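Local coordinates for Rep protein (Adeno-associated virus - 5, PDB 1M55) that probably nicks single-stranded viral DNA at the replication origin, acting as a metal-dependent endonuclease of the rolling-circle replication type, at residues Phe4-Val9 and His89-Val94; Arg10-Val15 and Pro125-Trp130; Lys76-Phe81 and Ala152-Lys157. One frame throughout, in Å; residues are numbered along the deposited sequence.

Interaction 1. Residues Phe4-Val9 and His89-Val94; sequences FYEVIV and HLHTLV. With ZN (zinc ion), chain C.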
# COMPACT_ATOMS: atom_id res chain seq x y z
N PHE A 4 3.24 12.20 6.99
CA PHE A 4 3.14 11.35 5.81
C PHE A 4 2.03 11.77 4.86
O PHE A 4 1.05 12.40 5.27
CB PHE A 4 2.81 9.90 6.21
CG PHE A 4 3.80 9.28 7.15
CD1 PHE A 4 3.76 9.57 8.51
CD2 PHE A 4 4.76 8.40 6.68
CE1 PHE A 4 4.68 8.99 9.39
CE2 PHE A 4 5.68 7.82 7.54
CZ PHE A 4 5.64 8.12 8.90
N TYR A 5 2.19 11.41 3.59
CA TYR A 5 1.17 11.63 2.57
C TYR A 5 0.57 10.23 2.44
O TYR A 5 1.21 9.25 2.83
CB TYR A 5 1.79 11.98 1.21
CG TYR A 5 2.35 13.37 1.09
CD1 TYR A 5 3.67 13.58 0.71
CD2 TYR A 5 1.54 14.49 1.31
CE1 TYR A 5 4.18 14.86 0.55
CE2 TYR A 5 2.04 15.78 1.15
CZ TYR A 5 3.36 15.96 0.77
OH TYR A 5 3.85 17.24 0.62
N GLU A 6 -0.67 10.14 1.97
CA GLU A 6 -1.30 8.84 1.77
C GLU A 6 -1.77 8.72 0.34
O GLU A 6 -2.48 9.59 -0.17
CB GLU A 6 -2.49 8.59 2.69
CG GLU A 6 -3.12 7.20 2.44
CD GLU A 6 -4.39 6.94 3.22
OE1 GLU A 6 -5.36 7.71 3.06
OE2 GLU A 6 -4.43 5.95 3.98
N VAL A 7 -1.35 7.65 -0.31
CA VAL A 7 -1.78 7.37 -1.67
C VAL A 7 -2.41 5.99 -1.63
O VAL A 7 -1.81 5.04 -1.11
CB VAL A 7 -0.59 7.37 -2.66
CG1 VAL A 7 -1.09 7.07 -4.07
CG2 VAL A 7 0.13 8.71 -2.62
N ILE A 8 -3.66 5.90 -2.07
CA ILE A 8 -4.33 4.61 -2.08
C ILE A 8 -4.27 4.06 -3.50
O ILE A 8 -4.62 4.76 -4.46
CB ILE A 8 -5.79 4.70 -1.58
CG1 ILE A 8 -5.81 5.07 -0.10
CG2 ILE A 8 -6.51 3.36 -1.79
CD1 ILE A 8 -7.20 5.25 0.48
N VAL A 9 -3.72 2.86 -3.63
CA VAL A 9 -3.60 2.22 -4.92
C VAL A 9 -4.51 0.99 -4.99
O VAL A 9 -4.38 0.06 -4.19
CB VAL A 9 -2.14 1.77 -5.21
CG1 VAL A 9 -2.06 1.13 -6.60
CG2 VAL A 9 -1.20 2.96 -5.13
N HIS A 89 -6.68 -3.09 -2.17
CA HIS A 89 -6.00 -1.81 -2.29
C HIS A 89 -4.91 -1.64 -1.27
O HIS A 89 -4.87 -2.34 -0.25
CB HIS A 89 -7.01 -0.66 -2.17
CG HIS A 89 -7.77 -0.65 -0.88
ND1 HIS A 89 -8.85 -1.46 -0.62
CD2 HIS A 89 -7.53 0.04 0.26
CE1 HIS A 89 -9.23 -1.25 0.65
NE2 HIS A 89 -8.46 -0.34 1.22
N LEU A 90 -4.01 -0.71 -1.55
CA LEU A 90 -2.89 -0.41 -0.67
C LEU A 90 -3.00 0.99 -0.09
O LEU A 90 -3.24 1.96 -0.82
CB LEU A 90 -1.58 -0.47 -1.46
CG LEU A 90 -1.08 -1.81 -1.99
CD1 LEU A 90 -0.14 -1.57 -3.17
CD2 LEU A 90 -0.39 -2.58 -0.88
N HIS A 91 -2.88 1.09 1.23
CA HIS A 91 -2.84 2.39 1.90
C HIS A 91 -1.33 2.61 1.93
O HIS A 91 -0.61 1.89 2.63
CB HIS A 91 -3.37 2.32 3.33
CG HIS A 91 -4.86 2.25 3.40
ND1 HIS A 91 -5.67 3.35 3.59
CD2 HIS A 91 -5.70 1.19 3.29
CE1 HIS A 91 -6.95 2.93 3.59
NE2 HIS A 91 -7.01 1.63 3.41
N THR A 92 -0.86 3.53 1.11
CA THR A 92 0.56 3.81 1.00
C THR A 92 0.94 5.10 1.71
O THR A 92 0.71 6.20 1.19
CB THR A 92 0.97 3.87 -0.49
OG1 THR A 92 0.33 2.79 -1.19
CG2 THR A 92 2.47 3.73 -0.65
N LEU A 93 1.48 4.97 2.93
CA LEU A 93 1.91 6.13 3.70
C LEU A 93 3.41 6.30 3.50
O LEU A 93 4.19 5.41 3.82
CB LEU A 93 1.63 5.94 5.19
CG LEU A 93 0.18 5.88 5.68
CD1 LEU A 93 0.19 5.64 7.19
CD2 LEU A 93 -0.52 7.18 5.35
N VAL A 94 3.80 7.45 2.95
CA VAL A 94 5.21 7.73 2.73
C VAL A 94 5.49 9.10 3.33
O VAL A 94 4.67 10.02 3.18
CB VAL A 94 5.57 7.71 1.24
CG1 VAL A 94 7.07 7.76 1.07
CG2 VAL A 94 5.02 6.44 0.58
ZN ZN C . -8.53 0.35 3.15
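Glu6 OE2 takes two hydrogen bonds, one from His91 ND1 across the strand pair and one with Tyr149 OH. The first spans 2.9 Å between Glu6 OE2 and His91 ND1 and is nearly straight (168° at the hydrogen). The carboxylate oxygen sits in the plane of the imidazole, yet the nitrogen reaches it from above the carboxylate plane, the two groups being turned 47° apart. Glu6 gets there by an extended chain, CG anti to the backbone N (chi1 -180°), which runs beside His91 in the same direction; OE1 is held by Thr134. With ND1 so engaged, the far nitrogen of the ring is directed at the zinc ion, 2.0 Å from His91 NE2. His89 also binds the metal through NE2, and its ND1 bonds to Tyr87 O; Glu82 supplies the third protein ligand. Ile8 lies alongside both rings, its CD1 3.9 Å from His91 CE1 and its CG2 4.0 Å from His89 CD2.

Beneath this face the backbones pair antiparallel: Val7 N to Thr92 O and Leu90 N to Val9 O are among six main-chain bonds. Leu90 and Thr92 point to the opposite side, against helix 50-71. Two histidines flanking one hydrophobic residue on a central strand, both on metal, form the HUH motif of rolling-circle nucleases, with Glu6 as a second-shell residue orienting His91.

Interaction 2. Residues Arg10-Val15 and Pro125-Trp130; sequences RVPFDV and PQINDW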
# COMPACT_ATOMS: atom_id res chain seq x y z
N ARG A 10 -5.47 1.02 -5.91
CA ARG A 10 -6.37 -0.11 -6.11
C ARG A 10 -5.58 -1.10 -6.96
O ARG A 10 -5.02 -0.73 -7.99
CB ARG A 10 -7.65 0.35 -6.79
CG ARG A 10 -8.53 1.16 -5.85
CD ARG A 10 -9.70 1.79 -6.56
NE ARG A 10 -10.65 2.35 -5.60
CZ ARG A 10 -11.67 3.14 -5.93
NH1 ARG A 10 -11.88 3.45 -7.20
NH2 ARG A 10 -12.49 3.59 -4.99
N VAL A 11 -5.51 -2.34 -6.49
CA VAL A 11 -4.74 -3.39 -7.16
C VAL A 11 -5.46 -4.14 -8.28
O VAL A 11 -6.41 -4.88 -8.04
CB VAL A 11 -4.21 -4.40 -6.10
CG1 VAL A 11 -3.41 -5.51 -6.76
CG2 VAL A 11 -3.35 -3.68 -5.08
N PRO A 12 -4.99 -3.96 -9.53
CA PRO A 12 -5.59 -4.62 -10.70
C PRO A 12 -5.09 -6.06 -10.78
O PRO A 12 -3.91 -6.32 -10.55
CB PRO A 12 -5.04 -3.80 -11.88
CG PRO A 12 -4.48 -2.53 -11.25
CD PRO A 12 -3.93 -3.03 -9.96
N PHE A 13 -5.97 -7.00 -11.12
CA PHE A 13 -5.58 -8.40 -11.23
C PHE A 13 -6.45 -9.22 -12.19
O PHE A 13 -6.04 -10.28 -12.66
CB PHE A 13 -5.60 -9.07 -9.84
CG PHE A 13 -6.98 -9.21 -9.25
CD1 PHE A 13 -7.76 -10.33 -9.54
CD2 PHE A 13 -7.50 -8.22 -8.43
CE1 PHE A 13 -9.04 -10.46 -9.01
CE2 PHE A 13 -8.78 -8.34 -7.90
CZ PHE A 13 -9.55 -9.46 -8.19
N ASP A 14 -7.67 -8.75 -12.44
CA ASP A 14 -8.62 -9.44 -13.30
C ASP A 14 -8.35 -9.08 -14.76
O ASP A 14 -8.53 -7.92 -15.15
CB ASP A 14 -10.04 -9.02 -12.90
CG ASP A 14 -11.11 -9.94 -13.44
OD1 ASP A 14 -11.86 -10.51 -12.62
OD2 ASP A 14 -11.24 -10.08 -14.67
N VAL A 15 -7.97 -10.06 -15.58
CA VAL A 15 -7.66 -9.80 -16.98
C VAL A 15 -8.84 -9.30 -17.82
O VAL A 15 -8.65 -8.70 -18.87
CB VAL A 15 -7.01 -11.02 -17.69
CG1 VAL A 15 -5.73 -11.42 -16.97
CG2 VAL A 15 -7.97 -12.19 -17.78
N PRO A 125 -4.69 0.02 -16.37
CA PRO A 125 -5.73 -0.65 -15.58
C PRO A 125 -7.08 0.05 -15.74
O PRO A 125 -7.17 1.28 -15.69
CB PRO A 125 -5.21 -0.52 -14.14
CG PRO A 125 -3.72 -0.51 -14.33
CD PRO A 125 -3.56 0.41 -15.51
N GLN A 126 -8.13 -0.75 -15.95
CA GLN A 126 -9.49 -0.23 -16.13
C GLN A 126 -10.21 -0.13 -14.79
O GLN A 126 -11.26 -0.75 -14.57
CB GLN A 126 -10.28 -1.12 -17.10
CG GLN A 126 -9.68 -1.17 -18.51
CD GLN A 126 -9.48 0.21 -19.11
OE1 GLN A 126 -10.44 0.93 -19.37
NE2 GLN A 126 -8.23 0.58 -19.32
N ILE A 127 -9.61 0.62 -13.87
CA ILE A 127 -10.16 0.84 -12.54
C ILE A 127 -10.17 2.35 -12.34
O ILE A 127 -9.15 3.02 -12.58
CB ILE A 127 -9.28 0.19 -11.44
CG1 ILE A 127 -9.28 -1.33 -11.58
CG2 ILE A 127 -9.79 0.59 -10.05
CD1 ILE A 127 -8.48 -2.03 -10.51
N ASN A 128 -11.31 2.89 -11.95
CA ASN A 128 -11.42 4.33 -11.73
C ASN A 128 -10.53 4.78 -10.58
O ASN A 128 -10.49 4.13 -9.54
CB ASN A 128 -12.87 4.72 -11.44
CG ASN A 128 -13.05 6.23 -11.32
OD1 ASN A 128 -12.61 6.99 -12.19
ND2 ASN A 128 -13.68 6.67 -10.24
N ASP A 129 -9.80 5.88 -10.80
CA ASP A 129 -8.92 6.47 -9.79
C ASP A 129 -8.12 5.41 -9.06
O ASP A 129 -8.08 5.40 -7.83
CB ASP A 129 -9.74 7.29 -8.77
CG ASP A 129 -10.57 8.39 -9.42
OD1 ASP A 129 -10.05 9.08 -10.33
OD2 ASP A 129 -11.74 8.56 -9.02
N TRP A 130 -7.46 4.53 -9.81
CA TRP A 130 -6.70 3.46 -9.18
C TRP A 130 -5.45 3.90 -8.40
O TRP A 130 -4.92 3.13 -7.62
CB TRP A 130 -6.43 2.31 -10.16
CG TRP A 130 -5.40 2.58 -11.19
CD1 TRP A 130 -5.54 3.30 -12.34
CD2 TRP A 130 -4.05 2.09 -11.19
NE1 TRP A 130 -4.37 3.30 -13.05
CE2 TRP A 130 -3.44 2.56 -12.37
CE3 TRP A 130 -3.31 1.29 -10.31
CZ2 TRP A 130 -2.11 2.26 -12.69
CZ3 TRP A 130 -1.98 1.00 -10.63
CH2 TRP A 130 -1.40 1.49 -11.81
O HOH W 1 -14.09 5.37 -7.62
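Arg10 meets the loop 125-130 with both its backbone and its side chain. Its amide gives a hydrogen bond to the carbonyl of the last residue, 2.8 Å from Arg10 N to Trp130 O. The side chain runs out extended from CG to NE and crosses over Ile127, CD lying 3.7 Å from Ile127 CG2. At the guanidinium, NH1 reaches Asn128 O at 2.8 Å, but the angle at the hydrogen is only 128° and the bond is weak. A water in the guanidinium plane adds a second link, accepting from both Arg10 NH1 and Asn128 ND2. Asp129 OD2 is 5.4 Å from Arg10 NH1, too far for a salt bridge and close enough for a modest electrostatic attraction at most.

Two residues on, the contact turns apolar. Pro12 CG packs 3.6 Å from Pro125 CB, the two rings crossing each other, while Ile127 CD1 comes to 3.9 Å from Pro12 CA. The indole of Trp130 borders both parts: Arg10 O lies at the ring edge, near its plane, 3.5 Å from Trp130 CE3, and Pro125 CG rests on one face of the ring, toward its rim.

Helix 101-118 backs this layer, touching Trp130 through Arg112, Leu115 and Val116 and Pro125 through Val116. Elsewhere around the pair, Tyr87 touches Arg10 and Ile127, and Ile59 of helix 50-71 meets Pro12. The Arg10-Trp130 bond comes where strand 3-10 ends and strand 131-133 is about to begin, so the two loops close off one end of an antiparallel pair in the central sheet of this Rep-type nuclease fold.

Interaction 3. Residues Lys76-Phe81 and Ala152-Lys157; sequences KFFVQF and AYLLPK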
# COMPACT_ATOMS: atom_id res chain seq x y z
N LYS A 76 10.78 6.88 4.72
CA LYS A 76 10.10 6.03 5.69
C LYS A 76 8.69 5.79 5.14
O LYS A 76 8.12 6.68 4.49
CB LYS A 76 10.01 6.71 7.05
CG LYS A 76 11.34 6.82 7.78
CD LYS A 76 11.89 5.44 8.11
CE LYS A 76 13.18 5.54 8.92
NZ LYS A 76 13.64 4.20 9.37
N PHE A 77 8.15 4.61 5.40
CA PHE A 77 6.82 4.26 4.91
C PHE A 77 6.15 3.21 5.77
O PHE A 77 6.79 2.53 6.57
CB PHE A 77 6.92 3.69 3.48
CG PHE A 77 7.66 2.36 3.39
CD1 PHE A 77 7.00 1.15 3.61
CD2 PHE A 77 9.03 2.33 3.11
CE1 PHE A 77 7.68 -0.07 3.56
CE2 PHE A 77 9.72 1.11 3.05
CZ PHE A 77 9.05 -0.09 3.28
N PHE A 78 4.83 3.13 5.61
CA PHE A 78 4.01 2.11 6.24
C PHE A 78 2.96 1.86 5.17
O PHE A 78 2.22 2.76 4.79
CB PHE A 78 3.34 2.55 7.55
CG PHE A 78 2.60 1.43 8.24
CD1 PHE A 78 3.25 0.62 9.16
CD2 PHE A 78 1.28 1.13 7.90
CE1 PHE A 78 2.60 -0.48 9.74
CE2 PHE A 78 0.62 0.04 8.46
CZ PHE A 78 1.28 -0.77 9.38
N VAL A 79 2.97 0.65 4.62
CA VAL A 79 2.06 0.27 3.55
C VAL A 79 1.22 -0.90 4.01
O VAL A 79 1.75 -1.91 4.48
CB VAL A 79 2.85 -0.13 2.28
CG1 VAL A 79 1.90 -0.55 1.16
CG2 VAL A 79 3.72 1.03 1.82
N GLN A 80 -0.10 -0.77 3.91
CA GLN A 80 -0.99 -1.85 4.31
C GLN A 80 -1.88 -2.28 3.14
O GLN A 80 -2.54 -1.46 2.51
CB GLN A 80 -1.84 -1.43 5.51
CG GLN A 80 -2.75 -2.53 6.03
CD GLN A 80 -3.16 -2.31 7.46
OE1 GLN A 80 -2.36 -2.46 8.37
NE2 GLN A 80 -4.42 -1.95 7.66
N PHE A 81 -1.84 -3.58 2.85
CA PHE A 81 -2.63 -4.18 1.78
C PHE A 81 -3.94 -4.70 2.39
O PHE A 81 -3.92 -5.47 3.36
CB PHE A 81 -1.84 -5.33 1.13
CG PHE A 81 -2.53 -5.96 -0.05
CD1 PHE A 81 -2.54 -7.34 -0.21
CD2 PHE A 81 -3.18 -5.17 -1.00
CE1 PHE A 81 -3.19 -7.93 -1.30
CE2 PHE A 81 -3.83 -5.75 -2.09
CZ PHE A 81 -3.83 -7.13 -2.23
N ALA A 152 -4.09 4.30 15.06
CA ALA A 152 -5.48 4.72 15.15
C ALA A 152 -6.40 4.13 14.08
O ALA A 152 -7.51 3.70 14.38
CB ALA A 152 -5.57 6.23 15.10
N TYR A 153 -5.89 4.06 12.86
CA TYR A 153 -6.70 3.62 11.73
C TYR A 153 -6.28 2.35 11.00
O TYR A 153 -7.14 1.55 10.63
CB TYR A 153 -6.77 4.79 10.75
CG TYR A 153 -7.73 4.65 9.61
CD1 TYR A 153 -9.10 4.54 9.83
CD2 TYR A 153 -7.27 4.74 8.29
CE1 TYR A 153 -10.00 4.53 8.76
CE2 TYR A 153 -8.16 4.74 7.23
CZ TYR A 153 -9.52 4.64 7.47
OH TYR A 153 -10.39 4.70 6.41
N LEU A 154 -4.99 2.18 10.76
CA LEU A 154 -4.52 1.00 10.03
C LEU A 154 -4.31 -0.26 10.86
O LEU A 154 -4.77 -1.33 10.48
CB LEU A 154 -3.25 1.34 9.25
CG LEU A 154 -3.39 2.49 8.24
CD1 LEU A 154 -2.06 2.68 7.52
CD2 LEU A 154 -4.51 2.20 7.24
N LEU A 155 -3.64 -0.13 12.00
CA LEU A 155 -3.39 -1.29 12.86
C LEU A 155 -4.62 -2.08 13.33
O LEU A 155 -4.54 -3.29 13.50
CB LEU A 155 -2.50 -0.92 14.06
CG LEU A 155 -1.08 -0.42 13.76
CD1 LEU A 155 -0.27 -0.43 15.05
CD2 LEU A 155 -0.41 -1.29 12.71
N PRO A 156 -5.77 -1.40 13.57
CA PRO A 156 -6.98 -2.11 14.02
C PRO A 156 -7.58 -3.12 13.03
O PRO A 156 -8.38 -3.97 13.44
CB PRO A 156 -7.97 -0.96 14.25
CG PRO A 156 -7.10 0.18 14.63
CD PRO A 156 -5.98 0.06 13.64
N LYS A 157 -7.26 -3.01 11.74
CA LYS A 157 -7.81 -3.93 10.76
C LYS A 157 -7.43 -5.38 11.06
O LYS A 157 -6.30 -5.67 11.45
CB LYS A 157 -7.36 -3.57 9.34
CG LYS A 157 -8.22 -2.52 8.64
CD LYS A 157 -7.93 -1.12 9.12
CE LYS A 157 -8.89 -0.11 8.50
NZ LYS A 157 -8.83 -0.09 7.02
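A strand of the central sheet meets a helix and the turn that follows it here: side chains of strand 77-83 rise against helix 149-154 and the type I turn from Leu154 to Lys157. Phe78 and Gln80 do the work, on the same face of the strand. Gln80 stretches out with CG anti to the backbone N (chi1 -177°), and its NE2 donates to Leu154 O at 2.9 Å, with 161° at the hydrogen. The acceptor lies in the amide plane of Gln80, while NE2 stands above the plane of the carbonyl, 39° out of it. Lys157 N closes the turn onto the same oxygen, 3.3 Å from Leu154 O, from the opposite face, so the carbonyl is gripped from both sides.

The amide has further partners: NE2 also bonds to Glu82 OE2, and OE1 bonds to Arg182 NH2, which fixes which end of the group is which. OE1 lies at the edge of the Phe78 ring, in its plane. That ring slides past Leu154, with Phe78 CD2 3.7 Å from Leu154 CD1, and crosses Leu155, with CZ 3.8 Å from Leu155 CD2.

Lys157 CB lies 3.8 Å from Gln80 NE2, and the lysine's bent chain carries NZ to salt bridges with Glu82 and Glu161. Since Glu82 binds zinc, Gln80 and Lys157 belong to the second shell of the metal. A helix held over the metal-bearing sheet is consistent with the HUH nuclease site, where such a helix typically carries the nucleophilic tyrosine.

How the interactions relate
Interactions 1 and 3 lie on one antiparallel sheet, and interaction 2 adjoins its end. Strand 88-95 lies between 3-10 and 77-83, so interactions 1 and 3, with centres about 9 Å apart, sit on neighbouring strands: His91 N and Gln80 O are 2.9 Å apart, a probable hydrogen bond. Interaction 2 continues strand 3-10 beyond its end, its centre about 16 Å from that of interaction 1 and 21 Å from that of interaction 3. Along the chain the order is 4-9, 10-15, 76-81, 89-94, 125-130, 152-157, with every pair of contacts interleaved. Segments distant in sequence thus converge on one domain, interaction 1 supplying two ligands of the zinc site and interaction 3 its surroundings.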